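Local coordinates for protein probable Thioesterase (Bartonella henselae, PDB 3HM0) that probably hydrolyses thioesters, as a hot-dog-fold member of the thioesterase superfamily that assembles from several copies of the chain, at residues Asp38-Val43 with Leu110-Thr115; Gly52-Ala57 with Arg103-Asp108; Phe92-Met97 with Ala141-Ala146; Ile99-Pro104 with Met137-Lys142. All coordinates share one frame; numbering follows the deposited sequence.

Contact 1: Asp38-Val43 with Leu110-Thr115; sequences DFQARV and LLTIKT
K114 folds its aliphatic chain back on itself at its last two torsions (chi3 96°), a fold that carries NZ round to D38, whose own CG stands beside its backbone N. The ammonium reaches D38 OD1 at 3.2 Å, on the syn side of the carboxylate and slightly out of its plane. The two side chains run alongside each other, which makes this salt bridge a clasp at one end of the strand pair. At the other end R42 turns at chi2 and chi3, laying one face of its guanidinium over L110 CB, while R42 NH1 bonds to the carbonyl of D108. Between them Q40 lies across L110 at about a right angle, its OE1 3.4 Å from L110 CD2.

The strands themselves run antiparallel at 150°, 38-42 being an outermost strand of the chain's sheet. With strand order 1-3-4-5-2 curved round the long helix 58-72, this is the hot-dog fold. Its backbone ladder alternates strictly: F39 N to I113 O is 3.0 Å and I113 N to F39 O 2.7 Å. Two residues on, A41 N meets L111 O at 3.0 Å and L111 N meets A41 O at 2.7 Å.

D38, Q40, R42, L110, T112 and K114 occupy the face turned from the helix. On the helix-facing side, I113 CD1 sits at the edge of the F39 ring, 4.3 Å from F39 CD2, and also approaches A41 CB. Beyond A41, which packs on F62 of the helix, V43 CG2 closes against L111 CD1 at 3.9 Å.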
loop_
_atom_site.group_PDB
_atom_site.type_symbol
_atom_site.label_atom_id
_atom_site.label_comp_id
_atom_site.label_asym_id
_atom_site.label_seq_id
_atom_site.Cartn_x
_atom_site.Cartn_y
_atom_site.Cartn_z
ATOM N N ASP A 38 -20.280 -7.078 -11.798
ATOM C CA ASP A 38 -18.989 -7.167 -12.473
ATOM C C ASP A 38 -18.253 -5.830 -12.453
ATOM O O ASP A 38 -18.830 -4.777 -12.780
ATOM C CB ASP A 38 -19.155 -7.639 -13.930
ATOM C CG ASP A 38 -19.318 -9.154 -14.056
ATOM O OD1 ASP A 38 -19.714 -9.821 -13.078
ATOM O OD2 ASP A 38 -19.050 -9.687 -15.155
ATOM N N PHE A 39 -16.976 -5.895 -12.074
ATOM C CA PHE A 39 -16.079 -4.754 -12.140
ATOM C C PHE A 39 -14.659 -5.125 -12.601
ATOM O O PHE A 39 -14.075 -6.110 -12.144
ATOM C CB PHE A 39 -16.033 -4.038 -10.795
ATOM C CG PHE A 39 -15.450 -2.668 -10.879
ATOM C CD1 PHE A 39 -16.151 -1.640 -11.516
ATOM C CD2 PHE A 39 -14.177 -2.407 -10.365
ATOM C CE1 PHE A 39 -15.595 -0.365 -11.630
ATOM C CE2 PHE A 39 -13.615 -1.125 -10.465
ATOM C CZ PHE A 39 -14.325 -0.104 -11.094
ATOM N N GLN A 40 -14.104 -4.323 -13.502
ATOM C CA GLN A 40 -12.781 -4.596 -14.038
ATOM C C GLN A 40 -11.702 -3.666 -13.467
ATOM O O GLN A 40 -11.952 -2.495 -13.180
ATOM C CB GLN A 40 -12.789 -4.505 -15.556
ATOM C CG GLN A 40 -13.797 -5.437 -16.241
ATOM C CD GLN A 40 -13.370 -5.850 -17.646
ATOM O OE1 GLN A 40 -12.904 -5.031 -18.448
ATOM N NE2 GLN A 40 -13.513 -7.129 -17.940
ATOM N N ALA A 41 -10.508 -4.211 -13.290
ATOM C CA ALA A 41 -9.338 -3.410 -12.968
ATOM C C ALA A 41 -8.123 -4.020 -13.632
ATOM O O ALA A 41 -8.047 -5.237 -13.816
ATOM C CB ALA A 41 -9.133 -3.290 -11.450
ATOM N N ARG A 42 -7.200 -3.153 -14.010
ATOM C CA ARG A 42 -5.933 -3.525 -14.621
ATOM C C ARG A 42 -4.854 -3.725 -13.533
ATOM O O ARG A 42 -4.921 -3.134 -12.457
ATOM C CB ARG A 42 -5.518 -2.405 -15.592
ATOM C CG ARG A 42 -4.278 -2.693 -16.444
ATOM C CD ARG A 42 -4.599 -3.675 -17.543
ATOM N NE ARG A 42 -5.491 -3.093 -18.538
ATOM C CZ ARG A 42 -5.755 -3.633 -19.723
ATOM N NH1 ARG A 42 -5.209 -4.788 -20.075
ATOM N NH2 ARG A 42 -6.566 -3.000 -20.564
ATOM N N VAL A 43 -3.870 -4.569 -13.814
ATOM C CA VAL A 43 -2.758 -4.755 -12.900
ATOM C C VAL A 43 -1.594 -3.904 -13.379
ATOM O O VAL A 43 -1.157 -4.011 -14.525
ATOM C CB VAL A 43 -2.293 -6.213 -12.843
ATOM C CG1 VAL A 43 -0.950 -6.320 -12.123
ATOM C CG2 VAL A 43 -3.377 -7.128 -12.212
ATOM N N LEU A 110 -6.062 -7.805 -17.278
ATOM C CA LEU A 110 -7.326 -7.156 -17.028
ATOM C C LEU A 110 -8.167 -8.087 -16.176
ATOM O O LEU A 110 -8.480 -9.214 -16.589
ATOM C CB LEU A 110 -8.030 -6.830 -18.331
ATOM C CG LEU A 110 -9.310 -6.008 -18.178
ATOM C CD1 LEU A 110 -9.142 -4.813 -17.228
ATOM C CD2 LEU A 110 -9.754 -5.542 -19.573
ATOM N N LEU A 111 -8.507 -7.620 -14.974
ATOM C CA LEU A 111 -9.210 -8.452 -14.000
ATOM C C LEU A 111 -10.716 -8.181 -13.988
ATOM O O LEU A 111 -11.149 -7.033 -14.124
ATOM C CB LEU A 111 -8.621 -8.280 -12.579
ATOM C CG LEU A 111 -7.129 -8.550 -12.301
ATOM C CD1 LEU A 111 -6.809 -8.313 -10.845
ATOM C CD2 LEU A 111 -6.712 -9.958 -12.706
ATOM N N THR A 112 -11.491 -9.256 -13.841
ATOM C CA THR A 112 -12.928 -9.197 -13.599
ATOM C C THR A 112 -13.158 -9.559 -12.134
ATOM O O THR A 112 -12.690 -10.609 -11.663
ATOM C CB THR A 112 -13.677 -10.194 -14.507
ATOM O OG1 THR A 112 -13.298 -9.973 -15.867
ATOM C CG2 THR A 112 -15.178 -10.065 -14.364
ATOM N N ILE A 113 -13.836 -8.664 -11.416
ATOM C CA ILE A 113 -14.124 -8.847 -10.010
ATOM C C ILE A 113 -15.627 -9.075 -9.846
ATOM O O ILE A 113 -16.427 -8.235 -10.237
ATOM C CB ILE A 113 -13.671 -7.624 -9.161
ATOM C CG1 ILE A 113 -12.204 -7.270 -9.438
ATOM C CG2 ILE A 113 -13.881 -7.886 -7.654
ATOM C CD1 ILE A 113 -11.855 -5.812 -9.132
ATOM N N LYS A 114 -16.000 -10.215 -9.267
ATOM C CA LYS A 114 -17.409 -10.568 -9.092
ATOM C C LYS A 114 -17.832 -10.528 -7.627
ATOM O O LYS A 114 -17.216 -11.146 -6.765
ATOM C CB LYS A 114 -17.722 -11.913 -9.739
ATOM C CG LYS A 114 -17.479 -11.886 -11.234
ATOM C CD LYS A 114 -17.303 -13.256 -11.847
ATOM C CE LYS A 114 -18.606 -13.770 -12.435
ATOM N NZ LYS A 114 -19.065 -12.929 -13.600
ATOM N N THR A 115 -18.896 -9.779 -7.361
ATOM C CA THR A 115 -19.318 -9.506 -6.007
ATOM C C THR A 115 -20.832 -9.624 -5.918
ATOM O O THR A 115 -21.556 -9.145 -6.801
ATOM C CB THR A 115 -18.881 -8.086 -5.586
ATOM O OG1 THR A 115 -17.467 -7.938 -5.764
ATOM C CG2 THR A 115 -19.222 -7.813 -4.153
#

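Contact 2: Gly52-Ala57 with Arg103-Asp108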
loop_
_atom_site.group_PDB
_atom_site.type_symbol
_atom_site.label_atom_id
_atom_site.label_comp_id
_atom_site.label_asym_id
_atom_site.label_seq_id
_atom_site.Cartn_x
_atom_site.Cartn_y
_atom_site.Cartn_z
ATOM N N GLY A 52 7.126 -11.885 -9.380
ATOM C CA GLY A 52 6.699 -11.674 -10.766
ATOM C C GLY A 52 5.223 -11.426 -10.977
ATOM O O GLY A 52 4.807 -11.130 -12.098
ATOM N N VAL A 53 4.415 -11.527 -9.921
ATOM C CA VAL A 53 2.954 -11.483 -10.070
ATOM C C VAL A 53 2.309 -10.647 -8.969
ATOM O O VAL A 53 3.009 -10.036 -8.162
ATOM C CB VAL A 53 2.355 -12.922 -10.131
ATOM C CG1 VAL A 53 2.949 -13.692 -11.298
ATOM C CG2 VAL A 53 2.603 -13.689 -8.813
ATOM N N VAL A 54 0.985 -10.601 -8.929
ATOM C CA VAL A 54 0.308 -9.709 -7.991
ATOM C C VAL A 54 0.598 -10.098 -6.541
ATOM O O VAL A 54 0.451 -11.250 -6.173
ATOM C CB VAL A 54 -1.233 -9.649 -8.267
ATOM C CG1 VAL A 54 -1.984 -8.984 -7.105
ATOM C CG2 VAL A 54 -1.525 -8.919 -9.605
ATOM N N TYR A 55 1.013 -9.140 -5.715
ATOM C CA TYR A 55 1.276 -9.399 -4.299
ATOM C C TYR A 55 -0.032 -9.855 -3.660
ATOM O O TYR A 55 -1.118 -9.398 -4.069
ATOM C CB TYR A 55 1.819 -8.126 -3.643
ATOM C CG TYR A 55 2.075 -8.244 -2.157
ATOM C CD1 TYR A 55 2.962 -9.188 -1.659
ATOM C CD2 TYR A 55 1.424 -7.425 -1.247
ATOM C CE1 TYR A 55 3.190 -9.313 -0.305
ATOM C CE2 TYR A 55 1.652 -7.547 0.118
ATOM C CZ TYR A 55 2.538 -8.487 0.568
ATOM O OH TYR A 55 2.776 -8.618 1.913
ATOM N N HIS A 56 0.051 -10.751 -2.669
ATOM C CA HIS A 56 -1.162 -11.421 -2.158
ATOM C C HIS A 56 -2.132 -10.434 -1.505
ATOM O O HIS A 56 -3.338 -10.547 -1.687
ATOM C CB HIS A 56 -0.850 -12.631 -1.255
ATOM C CG HIS A 56 -0.415 -12.264 0.134
ATOM N ND1 HIS A 56 0.854 -11.799 0.418
ATOM C CD2 HIS A 56 -1.081 -12.286 1.318
ATOM C CE1 HIS A 56 0.945 -11.537 1.717
ATOM N NE2 HIS A 56 -0.215 -11.819 2.283
ATOM N N ALA A 57 -1.609 -9.452 -0.781
ATOM C CA ALA A 57 -2.470 -8.447 -0.124
ATOM C C ALA A 57 -3.140 -7.477 -1.097
ATOM O O ALA A 57 -4.136 -6.882 -0.746
ATOM C CB ALA A 57 -1.700 -7.674 0.968
ATOM N N ARG A 103 -4.600 -19.119 -8.585
ATOM C CA ARG A 103 -3.819 -18.833 -9.757
ATOM C C ARG A 103 -3.400 -17.387 -9.688
ATOM O O ARG A 103 -4.112 -16.560 -9.097
ATOM C CB ARG A 103 -4.669 -19.024 -10.986
ATOM C CG ARG A 103 -4.942 -20.470 -11.356
ATOM C CD ARG A 103 -5.446 -20.537 -12.800
ATOM N NE ARG A 103 -5.978 -21.857 -13.125
ATOM C CZ ARG A 103 -7.111 -22.377 -12.636
ATOM N NH1 ARG A 103 -7.878 -21.706 -11.760
ATOM N NH2 ARG A 103 -7.483 -23.598 -13.028
ATOM N N PRO A 104 -2.251 -17.059 -10.299
ATOM C CA PRO A 104 -1.726 -15.715 -10.148
ATOM C C PRO A 104 -2.185 -14.748 -11.245
ATOM O O PRO A 104 -2.393 -15.158 -12.395
ATOM C CB PRO A 104 -0.219 -15.943 -10.218
ATOM C CG PRO A 104 -0.066 -17.141 -11.114
ATOM C CD PRO A 104 -1.322 -17.949 -11.023
ATOM N N ALA A 105 -2.349 -13.474 -10.892
ATOM C CA ALA A 105 -2.563 -12.449 -11.911
ATOM C C ALA A 105 -1.231 -11.870 -12.330
ATOM O O ALA A 105 -0.357 -11.696 -11.510
ATOM C CB ALA A 105 -3.482 -11.368 -11.417
ATOM N N GLN A 106 -1.083 -11.598 -13.622
ATOM C CA GLN A 106 0.166 -11.101 -14.194
ATOM C C GLN A 106 0.077 -9.593 -14.436
ATOM O O GLN A 106 -1.041 -9.025 -14.476
ATOM C CB GLN A 106 0.453 -11.794 -15.531
ATOM C CG GLN A 106 0.265 -13.330 -15.560
ATOM C CD GLN A 106 1.465 -14.064 -15.000
ATOM O OE1 GLN A 106 2.566 -13.508 -14.932
ATOM N NE2 GLN A 106 1.265 -15.317 -14.589
ATOM N N ILE A 107 1.247 -8.960 -14.609
ATOM C CA ILE A 107 1.346 -7.546 -14.977
ATOM C C ILE A 107 0.493 -7.267 -16.189
ATOM O O ILE A 107 0.454 -8.046 -17.142
ATOM C CB ILE A 107 2.804 -7.106 -15.292
ATOM C CG1 ILE A 107 2.899 -5.573 -15.488
ATOM C CG2 ILE A 107 3.329 -7.807 -16.534
ATOM C CD1 ILE A 107 2.645 -4.735 -14.230
ATOM N N ASP A 108 -0.212 -6.151 -16.137
ATOM C CA ASP A 108 -1.081 -5.754 -17.240
ATOM C C ASP A 108 -2.344 -6.584 -17.453
ATOM O O ASP A 108 -3.137 -6.237 -18.323
ATOM C CB ASP A 108 -0.301 -5.650 -18.558
ATOM C CG ASP A 108 -0.747 -4.473 -19.388
ATOM O OD1 ASP A 108 -1.385 -3.565 -18.803
ATOM O OD2 ASP A 108 -0.461 -4.431 -20.612
#
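The carbonyl oxygen of A105 accepts the backbone N-H of V54 at 3.1 Å from V54 N, the single hydrogen bond between the two segments. The N-H...O angle of 152° shows a moderately bent bond, and the donor is tilted somewhat from the carbonyl plane. Both segments are loops at one end of the hot-dog fold. Segment 52-57 leads into the long helix 58-72; the other loop, 103-108, joins strand 90-101, outermost within the chain, to strand 110-120. The bond therefore ties the approach to the helix to the connection between two strands. A second tie comes from the helix itself, because Y59 OH is hydrogen-bonded to A105 N.

The same A105 oxygen is also lined by carbon: V53 CB lies 3.3 Å from A105 O, and V54 CG2 comes in at 3.6 Å. V54 thus brackets A105, with its N on the oxygen and its CG2 only 3.6 Å from A105 CB. V53 also slants past P104, with V53 CG2 3.9 Å from P104 CB.

Q106 directs its CB away from the 52-57 segment, yet the bend at chi2 (-82°) swings its amide back towards V53. Within the same loops, Y55 OH is hydrogen-bonded to E64 of the third subunit, and D108 forms a salt bridge with R72 of the second, so both loops also serve the assembly. The returning amide ends with Q106 OE1 3.7 Å from V53 CG1.

Contact 3: Phe92-Met97 with Ala141-Ala146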
loop_
_atom_site.group_PDB
_atom_site.type_symbol
_atom_site.label_atom_id
_atom_site.label_comp_id
_atom_site.label_asym_id
_atom_site.label_seq_id
_atom_site.Cartn_x
_atom_site.Cartn_y
_atom_site.Cartn_z
ATOM N N PHE A 92 -18.089 0.846 7.243
ATOM C CA PHE A 92 -18.006 -0.592 7.095
ATOM C C PHE A 92 -16.707 -1.124 7.704
ATOM O O PHE A 92 -15.705 -0.395 7.811
ATOM C CB PHE A 92 -18.118 -0.978 5.640
ATOM C CG PHE A 92 -19.502 -0.882 5.113
ATOM C CD1 PHE A 92 -20.554 -1.529 5.756
ATOM C CD2 PHE A 92 -19.771 -0.152 3.966
ATOM C CE1 PHE A 92 -21.845 -1.452 5.259
ATOM C CE2 PHE A 92 -21.066 -0.083 3.457
ATOM C CZ PHE A 92 -22.098 -0.727 4.096
ATOM N N VAL A 93 -16.750 -2.375 8.158
ATOM C CA VAL A 93 -15.574 -3.030 8.714
ATOM C C VAL A 93 -15.631 -4.488 8.324
ATOM O O VAL A 93 -16.681 -5.140 8.438
ATOM C CB VAL A 93 -15.511 -2.932 10.253
ATOM C CG1 VAL A 93 -14.247 -3.617 10.795
ATOM C CG2 VAL A 93 -15.518 -1.481 10.692
ATOM N N VAL A 94 -14.501 -4.981 7.834
ATOM C CA VAL A 94 -14.321 -6.398 7.623
ATOM C C VAL A 94 -14.154 -7.062 8.984
ATOM O O VAL A 94 -13.284 -6.694 9.784
ATOM C CB VAL A 94 -13.134 -6.710 6.703
ATOM C CG1 VAL A 94 -13.135 -8.181 6.350
ATOM C CG2 VAL A 94 -13.224 -5.868 5.425
ATOM N N ARG A 95 -15.023 -8.032 9.238
ATOM C CA ARG A 95 -14.978 -8.786 10.470
ATOM C C ARG A 95 -14.239 -10.108 10.300
ATOM O O ARG A 95 -13.408 -10.490 11.129
ATOM C CB ARG A 95 -16.397 -9.022 10.948
ATOM C CG ARG A 95 -16.949 -7.869 11.724
ATOM C CD ARG A 95 -16.334 -7.828 13.088
ATOM N NE ARG A 95 -16.645 -6.551 13.703
ATOM C CZ ARG A 95 -15.768 -5.573 13.874
ATOM N NH1 ARG A 95 -14.498 -5.731 13.500
ATOM N NH2 ARG A 95 -16.166 -4.447 14.439
ATOM N N HIS A 96 -14.542 -10.801 9.220
ATOM C CA HIS A 96 -13.891 -12.046 8.921
ATOM C C HIS A 96 -13.745 -12.140 7.413
ATOM O O HIS A 96 -14.573 -11.638 6.659
ATOM C CB HIS A 96 -14.686 -13.232 9.497
ATOM C CG HIS A 96 -14.440 -14.536 8.792
ATOM N ND1 HIS A 96 -13.588 -15.502 9.286
ATOM C CD2 HIS A 96 -14.938 -15.035 7.630
ATOM C CE1 HIS A 96 -13.570 -16.535 8.459
ATOM N NE2 HIS A 96 -14.382 -16.278 7.447
ATOM N N MET A 97 -12.665 -12.772 6.983
ATOM C CA MET A 97 -12.417 -12.964 5.572
ATOM C C MET A 97 -11.723 -14.327 5.344
ATOM O O MET A 97 -10.840 -14.705 6.106
ATOM C CB MET A 97 -11.569 -11.804 5.080
ATOM C CG MET A 97 -11.476 -11.697 3.597
ATOM S SD MET A 97 -10.717 -10.136 3.049
ATOM C CE MET A 97 -11.228 -10.212 1.321
ATOM N N ALA A 141 -13.133 -15.366 -2.431
ATOM C CA ALA A 141 -13.201 -14.928 -1.040
ATOM C C ALA A 141 -14.607 -14.874 -0.430
ATOM O O ALA A 141 -15.592 -14.553 -1.123
ATOM C CB ALA A 141 -12.488 -13.584 -0.868
ATOM N N LYS A 142 -14.680 -15.192 0.865
ATOM C CA LYS A 142 -15.884 -15.018 1.653
ATOM C C LYS A 142 -15.590 -13.958 2.685
ATOM O O LYS A 142 -14.605 -14.033 3.411
ATOM C CB LYS A 142 -16.321 -16.321 2.338
ATOM C CG LYS A 142 -17.234 -17.243 1.497
ATOM C CD LYS A 142 -16.433 -18.197 0.589
ATOM C CE LYS A 142 -17.201 -18.565 -0.708
ATOM N NZ LYS A 142 -16.285 -18.776 -1.909
ATOM N N VAL A 143 -16.440 -12.941 2.723
ATOM C CA VAL A 143 -16.159 -11.783 3.539
ATOM C C VAL A 143 -17.353 -11.510 4.423
ATOM O O VAL A 143 -18.494 -11.559 3.966
ATOM C CB VAL A 143 -15.890 -10.547 2.666
ATOM C CG1 VAL A 143 -15.141 -9.542 3.449
ATOM C CG2 VAL A 143 -15.078 -10.917 1.428
ATOM N N GLU A 144 -17.088 -11.216 5.686
ATOM C CA GLU A 144 -18.110 -10.742 6.606
ATOM C C GLU A 144 -17.907 -9.256 6.946
ATOM O O GLU A 144 -16.849 -8.857 7.439
ATOM C CB GLU A 144 -18.082 -11.581 7.888
ATOM C CG GLU A 144 -19.307 -11.389 8.774
ATOM C CD GLU A 144 -19.178 -12.070 10.122
ATOM O OE1 GLU A 144 -18.847 -13.289 10.166
ATOM O OE2 GLU A 144 -19.413 -11.368 11.138
ATOM N N ILE A 145 -18.942 -8.455 6.721
ATOM C CA ILE A 145 -18.880 -7.002 6.910
ATOM C C ILE A 145 -19.852 -6.516 7.974
ATOM O O ILE A 145 -21.038 -6.803 7.898
ATOM C CB ILE A 145 -19.243 -6.276 5.596
ATOM C CG1 ILE A 145 -18.603 -6.964 4.373
ATOM C CG2 ILE A 145 -18.915 -4.798 5.682
ATOM C CD1 ILE A 145 -17.162 -6.608 4.098
ATOM N N ALA A 146 -19.349 -5.780 8.954
ATOM C CA ALA A 146 -20.181 -5.083 9.930
ATOM C C ALA A 146 -20.168 -3.564 9.695
ATOM O O ALA A 146 -19.358 -3.040 8.902
ATOM C CB ALA A 146 -19.703 -5.381 11.340
#
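V93 and A146 form a reciprocal backbone pair: V93 N donates to A146 O at 2.8 Å, and A146 N returns a bond of 2.8 Å to V93 O. Further along the ladder R95 N gives a nearly straight bond to E144 O (2.7 Å, 171°), and E144 N one of equal length to H96 O. R95 and H96 thus share a single partner, E144, which shifts the register by one: a classic beta bulge. R95 carries the irregular backbone, its psi of -45° turning the strand so that its CB points toward 141-146.

This pair joins strand 90-101, outermost within the chain, to strand 136-149 in the hot-dog sheet; at H96 and M97 a strand of the third subunit continues the sheet.

Apolar contacts fill the face looking at the long helix. V94 CG1 meets V143 CG1 at 3.8 Å, and M97, extended beyond CG, lies alongside V143 with its CE 3.9 Å from V143 CG2. At the far end F92 CD1 rests 3.7 Å from I145 CG2, while A146 O lies in plane at the edge of the F92 ring.

Polar side chains on the other face find partners outside the two strands. E144 OE2 forms a salt bridge with R124, H96 ND1 bonds to N100 of the third subunit, and R95 NH1 is hydrogen-bonded to F101 O of the third subunit. The bend of R95 at chi2 brings R95 CG beside A146 CB, 3.7 Å away.

Contact 4: Ile99-Pro104 with Met137-Lys142; sequences INFSRP and MLVTAK
L138 buries the most surface here, and its carbonyl is gripped twice where strand 90-101, outermost of the chain's own hot-dog sheet, gives way to loop. S102 N reaches L138 O at 2.8 Å, roughly in line with the carbonyl bond, whereas R103 N arrives on a lone pair in the carbonyl plane at 3.0 Å. L138 and V139 both face I131 of strand 124-133, a classic beta bulge. The L138 side chain packs against the loop: L138 CD2 lies 3.6 Å from R103 CB and equally near P104 O.

R103 has the next largest share. Its chain runs extended from CG to NE, and chi4 of 70° then turns the guanidinium so that NH1 donates to M137 O at 2.8 Å, the oxygen lying near the edge of that group.

Toward strand 90-101 V139 is in regular register, opposite F101, and next to it N100 N meets T140 O at 2.9 Å in a nearly straight bond (175°). V139 lies alongside both I99 and F101, under the helix residues Y59 and F63. Its two methyls divide the work: V139 CG1 touches I99 CG2 at 3.4 Å, and V139 CG2 approaches F101 CD1 at 4.1 Å.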
loop_
_atom_site.group_PDB
_atom_site.type_symbol
_atom_site.label_atom_id
_atom_site.label_comp_id
_atom_site.label_asym_id
_atom_site.label_seq_id
_atom_site.Cartn_x
_atom_site.Cartn_y
_atom_site.Cartn_z
ATOM N N ILE A 99 -9.789 -16.245 2.179
ATOM C CA ILE A 99 -9.284 -16.138 0.804
ATOM C C ILE A 99 -8.588 -17.405 0.326
ATOM O O ILE A 99 -7.789 -18.021 1.031
ATOM C CB ILE A 99 -8.328 -14.931 0.609
ATOM C CG1 ILE A 99 -8.856 -13.703 1.339
ATOM C CG2 ILE A 99 -8.103 -14.633 -0.881
ATOM C CD1 ILE A 99 -8.424 -13.635 2.791
ATOM N N ASN A 100 -8.914 -17.765 -0.903
ATOM C CA ASN A 100 -8.228 -18.833 -1.593
ATOM C C ASN A 100 -7.431 -18.286 -2.770
ATOM O O ASN A 100 -8.013 -17.694 -3.684
ATOM C CB ASN A 100 -9.243 -19.881 -2.074
ATOM C CG ASN A 100 -8.568 -21.109 -2.677
ATOM O OD1 ASN A 100 -7.566 -21.609 -2.142
ATOM N ND2 ASN A 100 -9.112 -21.602 -3.795
ATOM N N PHE A 101 -6.115 -18.481 -2.754
ATOM C CA PHE A 101 -5.257 -18.026 -3.864
ATOM C C PHE A 101 -4.888 -19.160 -4.826
ATOM O O PHE A 101 -3.894 -19.859 -4.610
ATOM C CB PHE A 101 -3.984 -17.352 -3.333
ATOM C CG PHE A 101 -4.238 -16.223 -2.332
ATOM C CD1 PHE A 101 -4.305 -14.903 -2.752
ATOM C CD2 PHE A 101 -4.379 -16.486 -0.977
ATOM C CE1 PHE A 101 -4.528 -13.879 -1.829
ATOM C CE2 PHE A 101 -4.586 -15.461 -0.067
ATOM C CZ PHE A 101 -4.651 -14.158 -0.487
ATOM N N SER A 102 -5.671 -19.338 -5.888
ATOM C CA SER A 102 -5.473 -20.481 -6.789
ATOM C C SER A 102 -4.451 -20.236 -7.885
ATOM O O SER A 102 -3.587 -21.063 -8.118
ATOM C CB SER A 102 -6.786 -20.910 -7.466
ATOM O OG SER A 102 -7.856 -20.924 -6.551
ATOM N N ARG A 103 -4.600 -19.119 -8.585
ATOM C CA ARG A 103 -3.819 -18.833 -9.757
ATOM C C ARG A 103 -3.400 -17.387 -9.688
ATOM O O ARG A 103 -4.112 -16.560 -9.097
ATOM C CB ARG A 103 -4.669 -19.024 -10.986
ATOM C CG ARG A 103 -4.942 -20.470 -11.356
ATOM C CD ARG A 103 -5.446 -20.537 -12.800
ATOM N NE ARG A 103 -5.978 -21.857 -13.125
ATOM C CZ ARG A 103 -7.111 -22.377 -12.636
ATOM N NH1 ARG A 103 -7.878 -21.706 -11.760
ATOM N NH2 ARG A 103 -7.483 -23.598 -13.028
ATOM N N PRO A 104 -2.251 -17.059 -10.299
ATOM C CA PRO A 104 -1.726 -15.715 -10.148
ATOM C C PRO A 104 -2.185 -14.748 -11.245
ATOM O O PRO A 104 -2.393 -15.158 -12.395
ATOM C CB PRO A 104 -0.219 -15.943 -10.218
ATOM C CG PRO A 104 -0.066 -17.141 -11.114
ATOM C CD PRO A 104 -1.322 -17.949 -11.023
ATOM N N MET A 137 -10.290 -18.557 -13.154
ATOM C CA MET A 137 -10.462 -18.181 -11.756
ATOM C C MET A 137 -9.110 -18.099 -11.056
ATOM O O MET A 137 -8.339 -19.046 -11.099
ATOM C CB MET A 137 -11.357 -19.193 -11.056
ATOM C CG MET A 137 -11.653 -18.838 -9.626
ATOM S SD MET A 137 -12.593 -17.334 -9.533
ATOM C CE MET A 137 -14.251 -17.940 -9.886
ATOM N N LEU A 138 -8.830 -16.961 -10.420
ATOM C CA LEU A 138 -7.543 -16.732 -9.752
ATOM C C LEU A 138 -7.646 -16.790 -8.223
ATOM O O LEU A 138 -6.914 -17.548 -7.566
ATOM C CB LEU A 138 -6.896 -15.419 -10.214
ATOM C CG LEU A 138 -6.865 -15.144 -11.727
ATOM C CD1 LEU A 138 -6.643 -13.672 -12.034
ATOM C CD2 LEU A 138 -5.862 -16.007 -12.467
ATOM N N VAL A 139 -8.574 -16.019 -7.669
ATOM C CA VAL A 139 -8.678 -15.859 -6.240
ATOM C C VAL A 139 -10.162 -15.821 -5.904
ATOM O O VAL A 139 -10.950 -15.318 -6.694
ATOM C CB VAL A 139 -8.008 -14.515 -5.781
ATOM C CG1 VAL A 139 -8.132 -14.333 -4.273
ATOM C CG2 VAL A 139 -6.548 -14.451 -6.194
ATOM N N THR A 140 -10.549 -16.366 -4.753
ATOM C CA THR A 140 -11.966 -16.362 -4.336
ATOM C C THR A 140 -12.035 -15.975 -2.870
ATOM O O THR A 140 -11.099 -16.259 -2.130
ATOM C CB THR A 140 -12.615 -17.764 -4.415
ATOM O OG1 THR A 140 -12.008 -18.602 -3.428
ATOM C CG2 THR A 140 -12.471 -18.397 -5.791
ATOM N N ALA A 141 -13.133 -15.366 -2.431
ATOM C CA ALA A 141 -13.201 -14.928 -1.040
ATOM C C ALA A 141 -14.607 -14.874 -0.430
ATOM O O ALA A 141 -15.592 -14.553 -1.123
ATOM C CB ALA A 141 -12.488 -13.584 -0.868
ATOM N N LYS A 142 -14.680 -15.192 0.865
ATOM C CA LYS A 142 -15.884 -15.018 1.653
ATOM C C LYS A 142 -15.590 -13.958 2.685
ATOM O O LYS A 142 -14.605 -14.033 3.411
ATOM C CB LYS A 142 -16.321 -16.321 2.338
ATOM C CG LYS A 142 -17.234 -17.243 1.497
ATOM C CD LYS A 142 -16.433 -18.197 0.589
ATOM C CE LYS A 142 -17.201 -18.565 -0.708
ATOM N NZ LYS A 142 -16.285 -18.776 -1.909
#

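In the fold
Contacts 3 and 4 share strands 90-101 and 136-149, and both lead into the third subunit. Contact 3 lies nearest the chain centre, about 9 Å away, while contact 2 is farthest at about 17 Å. Contact 1 lies at the other outer strand of the chain's own sheet, its centre about 19 Å from that of contact 3. None is wholly buried: each strand pair has an apolar face on the long helix and a more polar one behind it. Contacts 1 and 3 are regular and bulged ladders respectively; contact 4 ends in loop, and contact 2 has one backbone bond. Contact 2 touches both contact 1, through V43 and D108, and contact 4, with which it shares R103 and P104, but not contact 3.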